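Local structure of uncharacterized protein (Parabacteroides distasonis, 3LM3) at residues E197-P202 / Y390-E396; Y190-P194 / W329-S335; M78-E82 / E129-I134. The protein is of unknown function but is probably a carbohydrate-active enzyme, a putative glycoside hydrolase or deacetylase. All coordinates share one frame. Residue numbers count along the deposited sequence, not the author numbering.

Interaction 1. Residues E197-P202 / Y390-E396; sequences EHFCKP and YDLQAHE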
loop_
_atom_site.group_PDB
_atom_site.type_symbol
_atom_site.label_atom_id
_atom_site.label_comp_id
_atom_site.label_asym_id
_atom_site.label_seq_id
_atom_site.Cartn_x
_atom_site.Cartn_y
_atom_site.Cartn_z
ATOM N N GLU A 197 -2.411 -19.178 5.709
ATOM C CA GLU A 197 -1.950 -19.755 4.454
ATOM C C GLU A 197 -1.120 -18.818 3.592
ATOM O O GLU A 197 -0.232 -19.270 2.893
ATOM C CB GLU A 197 -3.126 -20.244 3.613
ATOM C CG GLU A 197 -3.893 -21.391 4.251
ATOM C CD GLU A 197 -5.083 -21.855 3.440
ATOM O OE1 GLU A 197 -5.236 -21.437 2.252
ATOM O OE2 GLU A 197 -5.899 -22.603 4.010
ATOM N N HIS A 198 -1.457 -17.521 3.572
ATOM C CA HIS A 198 -0.898 -16.612 2.595
ATOM C C HIS A 198 -1.302 -15.178 2.934
ATOM O O HIS A 198 -2.495 -14.894 3.128
ATOM C CB HIS A 198 -1.408 -16.964 1.198
ATOM C CG HIS A 198 -0.574 -16.399 0.091
ATOM N ND1 HIS A 198 -0.463 -15.043 -0.182
ATOM C CD2 HIS A 198 0.190 -17.030 -0.838
ATOM C CE1 HIS A 198 0.342 -14.882 -1.219
ATOM N NE2 HIS A 198 0.728 -16.076 -1.650
ATOM N N PHE A 199 -0.294 -14.307 2.987
ATOM C CA PHE A 199 -0.492 -12.909 3.350
ATOM C C PHE A 199 -1.451 -12.148 2.415
ATOM O O PHE A 199 -2.016 -11.131 2.817
ATOM C CB PHE A 199 0.861 -12.163 3.508
ATOM C CG PHE A 199 1.523 -11.753 2.215
ATOM C CD1 PHE A 199 2.000 -12.685 1.324
ATOM C CD2 PHE A 199 1.767 -10.409 1.952
ATOM C CE1 PHE A 199 2.643 -12.287 0.154
ATOM C CE2 PHE A 199 2.432 -10.007 0.795
ATOM C CZ PHE A 199 2.836 -10.942 -0.127
ATOM N N CYS A 200 -1.625 -12.613 1.168
ATOM C CA CYS A 200 -2.534 -11.984 0.211
ATOM C C CYS A 200 -3.974 -12.512 0.290
ATOM O O CYS A 200 -4.890 -11.955 -0.358
ATOM C CB CYS A 200 -2.046 -12.234 -1.205
ATOM S SG CYS A 200 -0.585 -11.271 -1.660
ATOM N N LYS A 201 -4.185 -13.601 1.036
ATOM C CA LYS A 201 -5.475 -14.283 1.118
ATOM C C LYS A 201 -6.217 -13.840 2.378
ATOM O O LYS A 201 -5.671 -13.962 3.487
ATOM C CB LYS A 201 -5.253 -15.811 1.183
ATOM C CG LYS A 201 -6.519 -16.580 1.403
ATOM C CD LYS A 201 -6.330 -18.115 1.317
ATOM C CE LYS A 201 -7.444 -18.823 2.091
ATOM N NZ LYS A 201 -7.594 -20.233 1.574
ATOM N N PRO A 202 -7.452 -13.366 2.265
ATOM C CA PRO A 202 -8.237 -13.198 3.488
ATOM C C PRO A 202 -8.436 -14.509 4.279
ATOM O O PRO A 202 -8.720 -15.552 3.697
ATOM C CB PRO A 202 -9.579 -12.661 2.984
ATOM C CG PRO A 202 -9.241 -11.990 1.646
ATOM C CD PRO A 202 -8.177 -12.907 1.075
ATOM N N TYR A 390 -10.204 -17.076 -3.202
ATOM C CA TYR A 390 -9.544 -17.208 -1.921
ATOM C C TYR A 390 -9.998 -18.433 -1.146
ATOM O O TYR A 390 -9.356 -18.802 -0.172
ATOM C CB TYR A 390 -9.818 -15.962 -1.085
ATOM C CG TYR A 390 -9.385 -14.678 -1.732
ATOM C CD1 TYR A 390 -8.138 -14.554 -2.301
ATOM C CD2 TYR A 390 -10.205 -13.542 -1.684
ATOM C CE1 TYR A 390 -7.725 -13.354 -2.872
ATOM C CE2 TYR A 390 -9.801 -12.338 -2.235
ATOM C CZ TYR A 390 -8.569 -12.254 -2.851
ATOM O OH TYR A 390 -8.140 -11.049 -3.383
ATOM N N ASP A 391 -11.104 -19.033 -1.554
ATOM C CA ASP A 391 -11.585 -20.243 -0.879
ATOM C C ASP A 391 -10.689 -21.442 -1.167
ATOM O O ASP A 391 -10.603 -22.377 -0.354
ATOM C CB ASP A 391 -13.069 -20.488 -1.193
ATOM C CG ASP A 391 -13.340 -20.764 -2.659
ATOM O OD1 ASP A 391 -12.626 -20.278 -3.546
ATOM O OD2 ASP A 391 -14.327 -21.469 -2.922
ATOM N N LEU A 392 -9.997 -21.417 -2.287
ATOM C CA LEU A 392 -8.988 -22.395 -2.627
ATOM C C LEU A 392 -7.795 -22.313 -1.659
ATOM O O LEU A 392 -7.398 -21.225 -1.223
ATOM C CB LEU A 392 -8.514 -22.179 -4.080
ATOM C CG LEU A 392 -9.579 -22.262 -5.177
ATOM C CD1 LEU A 392 -9.005 -21.909 -6.546
ATOM C CD2 LEU A 392 -10.200 -23.667 -5.194
ATOM N N GLN A 393 -7.208 -23.449 -1.315
ATOM C CA GLN A 393 -5.995 -23.458 -0.498
ATOM C C GLN A 393 -4.892 -22.661 -1.185
ATOM O O GLN A 393 -4.724 -22.754 -2.399
ATOM C CB GLN A 393 -5.500 -24.897 -0.196
ATOM C CG GLN A 393 -4.310 -24.931 0.753
ATOM C CD GLN A 393 -3.927 -26.309 1.266
ATOM O OE1 GLN A 393 -4.520 -27.316 0.895
ATOM N NE2 GLN A 393 -2.922 -26.349 2.138
ATOM N N ALA A 394 -4.173 -21.848 -0.415
ATOM C CA ALA A 394 -3.031 -21.115 -0.904
ATOM C C ALA A 394 -1.781 -21.521 -0.129
ATOM O O ALA A 394 -1.856 -22.098 0.967
ATOM C CB ALA A 394 -3.287 -19.573 -0.776
ATOM N N HIS A 395 -0.639 -21.256 -0.742
ATOM C CA HIS A 395 0.701 -21.578 -0.226
ATOM C C HIS A 395 1.676 -20.460 -0.525
ATOM O O HIS A 395 1.698 -20.010 -1.685
ATOM C CB HIS A 395 1.257 -22.822 -0.938
ATOM C CG HIS A 395 0.358 -24.008 -0.864
ATOM N ND1 HIS A 395 -0.551 -24.324 -1.856
ATOM C CD2 HIS A 395 0.209 -24.941 0.099
ATOM C CE1 HIS A 395 -1.218 -25.404 -1.500
ATOM N NE2 HIS A 395 -0.776 -25.800 -0.322
ATOM N N GLU A 396 2.536 -20.092 0.414
ATOM C CA GLU A 396 3.607 -19.160 0.162
ATOM C C GLU A 396 4.889 -19.911 -0.162
ATOM O O GLU A 396 5.009 -21.111 0.142
ATOM C CB GLU A 396 3.832 -18.280 1.411
ATOM C CG GLU A 396 2.703 -17.351 1.800
ATOM C CD GLU A 396 2.937 -16.703 3.141
ATOM O OE1 GLU A 396 3.802 -17.174 3.936
ATOM O OE2 GLU A 396 2.305 -15.652 3.376
HETATM O O HOH W 1 1.856 -21.010 3.170
HETATM O O HOH W 2 2.599 -17.455 -3.445
HETATM O O HOH W 3 -9.789 -22.114 2.204
#
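Segments that are mostly loop or turn can still be joined firmly when a few long side chains reach across to backbone groups, and Tyr-390, Glu-396 and Lys-201 illustrate the point. The Tyr-390 side chain points toward 197-202 and lays one ring face against Pro-202, whose CD sits 3.5 Å from the ring centroid, close to the ring normal: a clear CH-pi contact. Its hydroxyl extends past the contact to the carbonyl of Gly-186. Lys-201, fully extended, carries its ammonium group into the curve of 390-396. There NZ donates to Leu-392 O (3.0 Å) and, weakly, to Tyr-390 O (2.9 Å), while its charge is met by Glu-197 OE1 at 2.7 Å from NZ. That same OE1 accepts the backbone N of Ala-394 at 2.9 Å, so one carboxylate oxygen serves both the salt bridge within 197-202 and the hydrogen bond to 390-396. These groups are set out around a type I beta turn from His-198 to Lys-201, closed by Lys-201 N to His-198 O (3.0 Å). It belongs to the DUF3863 region, whereas 390-396 leaves strand 383-389, an outer strand of the antiparallel sheet, within the DUF3864 region, so parts of the chain from both regions meet here. At the other end Glu-396 reaches back across with its carboxylate: OE2 accepts Phe-199 N at 3.0 Å and also Ala-154 N, while OE1 is salt-bridged to Arg-120. Its CG lies over the His-198 ring, 4.0 Å from the centroid, and a water links Glu-197 O (2.7 Å) to Glu-396 N (3.0 Å).

Interaction 2. Residues Y190-P194 / W329-S335; sequences YPFYP and WRKQYKS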
loop_
_atom_site.group_PDB
_atom_site.type_symbol
_atom_site.label_atom_id
_atom_site.label_comp_id
_atom_site.label_asym_id
_atom_site.label_seq_id
_atom_site.Cartn_x
_atom_site.Cartn_y
_atom_site.Cartn_z
ATOM N N TYR A 190 -8.082 -3.067 -0.215
ATOM C CA TYR A 190 -8.523 -2.446 1.034
ATOM C C TYR A 190 -8.264 -3.421 2.173
ATOM O O TYR A 190 -7.812 -4.570 1.947
ATOM C CB TYR A 190 -9.989 -2.002 0.943
ATOM C CG TYR A 190 -10.238 -0.513 0.658
ATOM C CD1 TYR A 190 -9.322 0.272 -0.050
ATOM C CD2 TYR A 190 -11.436 0.067 1.059
ATOM C CE1 TYR A 190 -9.574 1.609 -0.293
ATOM C CE2 TYR A 190 -11.704 1.409 0.818
ATOM C CZ TYR A 190 -10.775 2.173 0.123
ATOM O OH TYR A 190 -11.079 3.489 -0.200
ATOM N N PRO A 191 -8.494 -2.975 3.416
ATOM C CA PRO A 191 -7.946 -3.734 4.541
ATOM C C PRO A 191 -8.628 -5.070 4.739
ATOM O O PRO A 191 -9.827 -5.229 4.479
ATOM C CB PRO A 191 -8.202 -2.827 5.737
ATOM C CG PRO A 191 -8.187 -1.444 5.103
ATOM C CD PRO A 191 -8.939 -1.623 3.822
ATOM N N PHE A 192 -7.846 -6.054 5.186
ATOM C CA PHE A 192 -8.366 -7.386 5.480
ATOM C C PHE A 192 -7.493 -8.069 6.520
ATOM O O PHE A 192 -6.352 -7.665 6.730
ATOM C CB PHE A 192 -8.438 -8.262 4.209
ATOM C CG PHE A 192 -7.085 -8.523 3.550
ATOM C CD1 PHE A 192 -6.502 -7.565 2.750
ATOM C CD2 PHE A 192 -6.408 -9.729 3.737
ATOM C CE1 PHE A 192 -5.282 -7.786 2.141
ATOM C CE2 PHE A 192 -5.169 -9.947 3.137
ATOM C CZ PHE A 192 -4.602 -8.975 2.356
ATOM N N TYR A 193 -8.046 -9.106 7.154
ATOM C CA TYR A 193 -7.265 -9.997 8.032
ATOM C C TYR A 193 -6.711 -11.143 7.182
ATOM O O TYR A 193 -7.477 -11.862 6.535
ATOM C CB TYR A 193 -8.162 -10.545 9.128
ATOM C CG TYR A 193 -8.715 -9.541 10.111
ATOM C CD1 TYR A 193 -7.932 -9.015 11.116
ATOM C CD2 TYR A 193 -10.045 -9.187 10.080
ATOM C CE1 TYR A 193 -8.453 -8.163 12.050
ATOM C CE2 TYR A 193 -10.580 -8.295 11.012
ATOM C CZ TYR A 193 -9.799 -7.816 12.011
ATOM O OH TYR A 193 -10.279 -6.926 12.977
ATOM N N PRO A 194 -5.383 -11.311 7.156
ATOM C CA PRO A 194 -4.792 -12.340 6.313
ATOM C C PRO A 194 -4.953 -13.750 6.915
ATOM O O PRO A 194 -5.140 -13.921 8.128
ATOM C CB PRO A 194 -3.331 -11.933 6.257
ATOM C CG PRO A 194 -3.099 -11.289 7.640
ATOM C CD PRO A 194 -4.358 -10.559 7.914
ATOM N N TRP A 329 -10.006 0.664 11.555
ATOM C CA TRP A 329 -10.635 -0.390 10.776
ATOM C C TRP A 329 -10.937 -1.605 11.661
ATOM O O TRP A 329 -12.049 -2.128 11.661
ATOM C CB TRP A 329 -9.784 -0.748 9.556
ATOM C CG TRP A 329 -10.445 -1.690 8.621
ATOM C CD1 TRP A 329 -11.175 -1.380 7.517
ATOM C CD2 TRP A 329 -10.394 -3.122 8.670
ATOM N NE1 TRP A 329 -11.609 -2.518 6.893
ATOM C CE2 TRP A 329 -11.142 -3.607 7.588
ATOM C CE3 TRP A 329 -9.795 -4.038 9.542
ATOM C CZ2 TRP A 329 -11.303 -4.978 7.334
ATOM C CZ3 TRP A 329 -9.947 -5.387 9.290
ATOM C CH2 TRP A 329 -10.688 -5.845 8.196
ATOM N N ARG A 330 -9.963 -2.002 12.456
ATOM C CA ARG A 330 -10.065 -3.166 13.343
ATOM C C ARG A 330 -11.135 -2.967 14.418
ATOM O O ARG A 330 -11.727 -3.947 14.887
ATOM C CB ARG A 330 -8.686 -3.380 13.981
ATOM C CG ARG A 330 -8.576 -4.529 14.953
ATOM C CD ARG A 330 -7.078 -4.902 15.144
ATOM N NE ARG A 330 -6.918 -5.919 16.188
ATOM C CZ ARG A 330 -6.723 -5.689 17.475
ATOM N NH1 ARG A 330 -6.566 -4.467 17.977
ATOM N NH2 ARG A 330 -6.637 -6.732 18.307
ATOM N N LYS A 331 -11.385 -1.727 14.805
ATOM C CA LYS A 331 -12.444 -1.441 15.768
ATOM C C LYS A 331 -13.830 -1.766 15.198
ATOM O O LYS A 331 -14.722 -2.203 15.946
ATOM C CB LYS A 331 -12.353 0.019 16.211
ATOM C CG LYS A 331 -13.337 0.432 17.274
ATOM C CD LYS A 331 -12.821 1.622 18.070
ATOM C CE LYS A 331 -12.749 2.882 17.223
ATOM N NZ LYS A 331 -12.729 4.119 18.075
ATOM N N GLN A 332 -13.995 -1.562 13.901
ATOM C CA GLN A 332 -15.289 -1.729 13.229
ATOM C C GLN A 332 -15.477 -3.123 12.626
ATOM O O GLN A 332 -16.574 -3.683 12.686
ATOM C CB GLN A 332 -15.426 -0.666 12.137
ATOM C CG GLN A 332 -16.733 -0.688 11.369
ATOM C CD GLN A 332 -17.919 -0.310 12.227
ATOM O OE1 GLN A 332 -17.781 0.374 13.228
ATOM N NE2 GLN A 332 -19.107 -0.755 11.826
ATOM N N TYR A 333 -14.420 -3.681 12.050
ATOM C CA TYR A 333 -14.490 -4.925 11.296
ATOM C C TYR A 333 -13.751 -5.989 12.072
ATOM O O TYR A 333 -12.556 -5.847 12.322
ATOM C CB TYR A 333 -13.827 -4.737 9.906
ATOM C CG TYR A 333 -14.508 -3.691 9.032
ATOM C CD1 TYR A 333 -15.556 -4.059 8.196
ATOM C CD2 TYR A 333 -14.149 -2.358 9.067
ATOM C CE1 TYR A 333 -16.219 -3.104 7.411
ATOM C CE2 TYR A 333 -14.815 -1.395 8.287
ATOM C CZ TYR A 333 -15.842 -1.795 7.468
ATOM O OH TYR A 333 -16.504 -0.854 6.704
ATOM N N LYS A 334 -14.460 -7.047 12.462
ATOM C CA LYS A 334 -13.905 -8.067 13.337
ATOM C C LYS A 334 -13.587 -9.395 12.666
ATOM O O LYS A 334 -12.896 -10.236 13.254
ATOM C CB LYS A 334 -14.879 -8.317 14.489
ATOM C CG LYS A 334 -15.144 -7.080 15.365
ATOM C CD LYS A 334 -13.835 -6.547 15.969
ATOM C CE LYS A 334 -14.053 -5.417 16.914
ATOM N NZ LYS A 334 -12.748 -4.888 17.382
ATOM N N SER A 335 -14.102 -9.600 11.460
ATOM C CA SER A 335 -13.759 -10.785 10.645
ATOM C C SER A 335 -13.880 -10.375 9.203
ATOM O O SER A 335 -14.366 -9.282 8.891
ATOM C CB SER A 335 -14.678 -11.965 10.922
ATOM O OG SER A 335 -15.873 -11.835 10.203
#
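Where a helix ends, its last carbonyls can accept bonds from side chains, and here the C-terminal end of helix 322-332, in the parallel alpha/beta part of the protein, receives the loop that leads into strand 194-195. Apolar packing centres on Trp-329. Pro-191 CB lies 3.5 Å from the centroid of the five-membered ring and almost on its normal, a CH-pi contact of textbook geometry. Tyr-193 meets the same indole obliquely, its CE2 3.4 Å from Trp-329 CZ3, with the planes at 58°. Val-213 of strand 213-216 touches both Pro-191 and Trp-329, so the pair is packed against that strand. Polar bonds partly run through a third residue: Tyr-341 OH is hydrogen-bonded to both Pro-191 O and Trp-329 NE1, tying loop to indole indirectly. The direct link lies where the chain leaves helical geometry at Tyr-333, whose carbonyl is exposed to a side-chain donor: Tyr-193 OH gives a hydrogen bond to Tyr-333 O at 2.6 Å.

Interaction 3. Residues M78-E82 / E129-I134; sequences MNALE and EAIEII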
loop_
_atom_site.group_PDB
_atom_site.type_symbol
_atom_site.label_atom_id
_atom_site.label_comp_id
_atom_site.label_asym_id
_atom_site.label_seq_id
_atom_site.Cartn_x
_atom_site.Cartn_y
_atom_site.Cartn_z
HETATM N N MSE A 78 16.664 -0.756 9.410
HETATM C CA MSE A 78 17.491 -1.080 10.564
HETATM C C MSE A 78 18.732 -0.236 10.576
HETATM O O MSE A 78 19.122 0.292 11.620
HETATM C CB MSE A 78 17.855 -2.562 10.618
HETATM C CG MSE A 78 18.566 -2.914 11.909
HETATM SE SE MSE A 78 17.376 -2.947 13.444
HETATM C CE MSE A 78 16.570 -4.697 13.074
ATOM N N ASN A 79 19.358 -0.097 9.419
ATOM C CA ASN A 79 20.596 0.687 9.371
ATOM C C ASN A 79 20.347 2.160 9.693
ATOM O O ASN A 79 21.178 2.792 10.352
ATOM C CB ASN A 79 21.289 0.495 8.017
ATOM C CG ASN A 79 21.874 -0.906 7.856
ATOM O OD1 ASN A 79 22.160 -1.577 8.855
ATOM N ND2 ASN A 79 21.982 -1.374 6.620
ATOM N N ALA A 80 19.185 2.709 9.303
ATOM C CA ALA A 80 18.870 4.096 9.663
ATOM C C ALA A 80 18.590 4.236 11.161
ATOM O O ALA A 80 18.881 5.278 11.768
ATOM C CB ALA A 80 17.717 4.611 8.863
ATOM N N LEU A 81 17.993 3.207 11.779
ATOM C CA LEU A 81 17.776 3.230 13.232
ATOM C C LEU A 81 19.068 3.210 14.018
ATOM O O LEU A 81 19.171 3.821 15.074
ATOM C CB LEU A 81 16.959 2.021 13.711
ATOM C CG LEU A 81 15.486 2.073 13.393
ATOM C CD1 LEU A 81 14.862 0.729 13.824
ATOM C CD2 LEU A 81 14.826 3.307 14.033
ATOM N N GLU A 82 20.057 2.482 13.504
ATOM C CA GLU A 82 21.291 2.217 14.259
ATOM C C GLU A 82 22.465 3.112 13.933
ATOM O O GLU A 82 23.427 3.158 14.722
ATOM C CB GLU A 82 21.689 0.756 14.069
ATOM C CG GLU A 82 20.767 -0.221 14.761
ATOM C CD GLU A 82 21.212 -1.668 14.628
ATOM O OE1 GLU A 82 21.770 -2.051 13.576
ATOM O OE2 GLU A 82 20.963 -2.438 15.583
ATOM N N GLU A 129 13.743 -6.610 17.244
ATOM C CA GLU A 129 14.892 -5.751 17.556
ATOM C C GLU A 129 14.609 -4.289 17.236
ATOM O O GLU A 129 14.951 -3.383 18.015
ATOM C CB GLU A 129 16.130 -6.213 16.760
ATOM C CG GLU A 129 16.743 -7.507 17.259
ATOM C CD GLU A 129 17.858 -8.057 16.372
ATOM O OE1 GLU A 129 18.135 -7.486 15.279
ATOM O OE2 GLU A 129 18.408 -9.117 16.747
ATOM N N ALA A 130 14.021 -4.040 16.080
ATOM C CA ALA A 130 13.673 -2.667 15.688
ATOM C C ALA A 130 12.638 -2.043 16.601
ATOM O O ALA A 130 12.762 -0.872 16.968
ATOM C CB ALA A 130 13.148 -2.653 14.228
ATOM N N ILE A 131 11.622 -2.812 16.974
ATOM C CA ILE A 131 10.584 -2.316 17.884
ATOM C C ILE A 131 11.212 -1.893 19.213
ATOM O O ILE A 131 10.885 -0.839 19.752
ATOM C CB ILE A 131 9.481 -3.350 18.116
ATOM C CG1 ILE A 131 8.642 -3.556 16.850
ATOM C CG2 ILE A 131 8.550 -2.932 19.279
ATOM C CD1 ILE A 131 7.897 -4.867 16.835
ATOM N N GLU A 132 12.165 -2.668 19.728
ATOM C CA GLU A 132 12.837 -2.342 20.993
ATOM C C GLU A 132 13.638 -1.051 20.866
ATOM O O GLU A 132 13.578 -0.184 21.727
ATOM C CB GLU A 132 13.750 -3.481 21.409
ATOM C CG GLU A 132 14.404 -3.281 22.761
ATOM C CD GLU A 132 13.412 -3.224 23.908
ATOM O OE1 GLU A 132 12.289 -3.754 23.778
ATOM O OE2 GLU A 132 13.772 -2.654 24.954
ATOM N N ILE A 133 14.394 -0.912 19.768
ATOM C CA ILE A 133 15.162 0.307 19.510
ATOM C C ILE A 133 14.257 1.525 19.472
ATOM O O ILE A 133 14.529 2.572 20.064
ATOM C CB ILE A 133 15.998 0.204 18.205
ATOM C CG1 ILE A 133 17.135 -0.816 18.367
ATOM C CG2 ILE A 133 16.526 1.590 17.809
ATOM C CD1 ILE A 133 17.650 -1.309 17.026
ATOM N N ILE A 134 13.144 1.389 18.778
ATOM C CA ILE A 134 12.186 2.492 18.619
ATOM C C ILE A 134 11.518 2.857 19.951
ATOM O O ILE A 134 11.369 4.047 20.275
ATOM C CB ILE A 134 11.143 2.150 17.515
ATOM C CG1 ILE A 134 11.848 2.239 16.166
ATOM C CG2 ILE A 134 9.956 3.124 17.531
ATOM C CD1 ILE A 134 11.062 1.614 15.045
#
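How closely two helices fit depends on whether the bumps of one find hollows in the other, and this small contact shows the exchange in both directions. Helix 78-82 and the 129-134 part of helix 120-138 run roughly the same way, their axes at 30° and 10.7 Å apart at closest. Leu-81 is the main bump from the first helix. It enters a hollow between Ala-130, Ile-133 and Ile-134: CD1 rests 3.8 Å from Ala-130 CB, CD2 3.8 Å from Ile-134 CG1, and Leu-81 CB lies 4.1 Å from Ile-133 CG2. The small Ala-130 forms one side of the hollow and leaves room for CD1 of Leu-81. Ile-133 is the bump in the other direction, reaching between Met-78, Leu-81 and Glu-82; its CD1 is 3.9 Å from the SE of Met-78, present as selenomethionine, and 3.8 Å from Glu-82 OE2. Met-78 curls (chi2 and chi3 both p), so that SE lies against Ile-133 and CE comes to 4.1 Å from Ala-130 CB. Helix 78-82 directly follows strand 73-76, and helix 120-138 comes after the neighbouring parallel strand 105-108 and the short helix 114-117; Tyr-108 touches both Met-78 and Ala-130, so the two helices pack side by side over that strand. No hydrogen bond joins the two segments. Cohesion is therefore a matter of apolar fit, while the carboxylates of Glu-82 and Glu-129 at its margin are both salt-bridged to Arg-38, which links the helices through a shared charge.

Along the chain, interaction 3 closes first, after which interactions 2 and 1 interleave: 190-194, 197-202, 329-335, 390-396. One connection, from before strand 194-195 to beyond it, therefore serves two contacts. Their centres are about 17 Å apart and they touch, Phe-199 O lying 3.4 Å from Phe-192 CE2. Interaction 3 stands apart, its centre about 28 Å from that of interaction 2 and about 31 Å from that of interaction 1. Interactions 2 and 3 stay within the DUF3863 region, whose parallel strands and helices are consistent with the alpha/beta folds of its clan; interaction 1 joins that region to DUF3864. The helix pair of interaction 3 is thus remote from the touching contacts at 190-202.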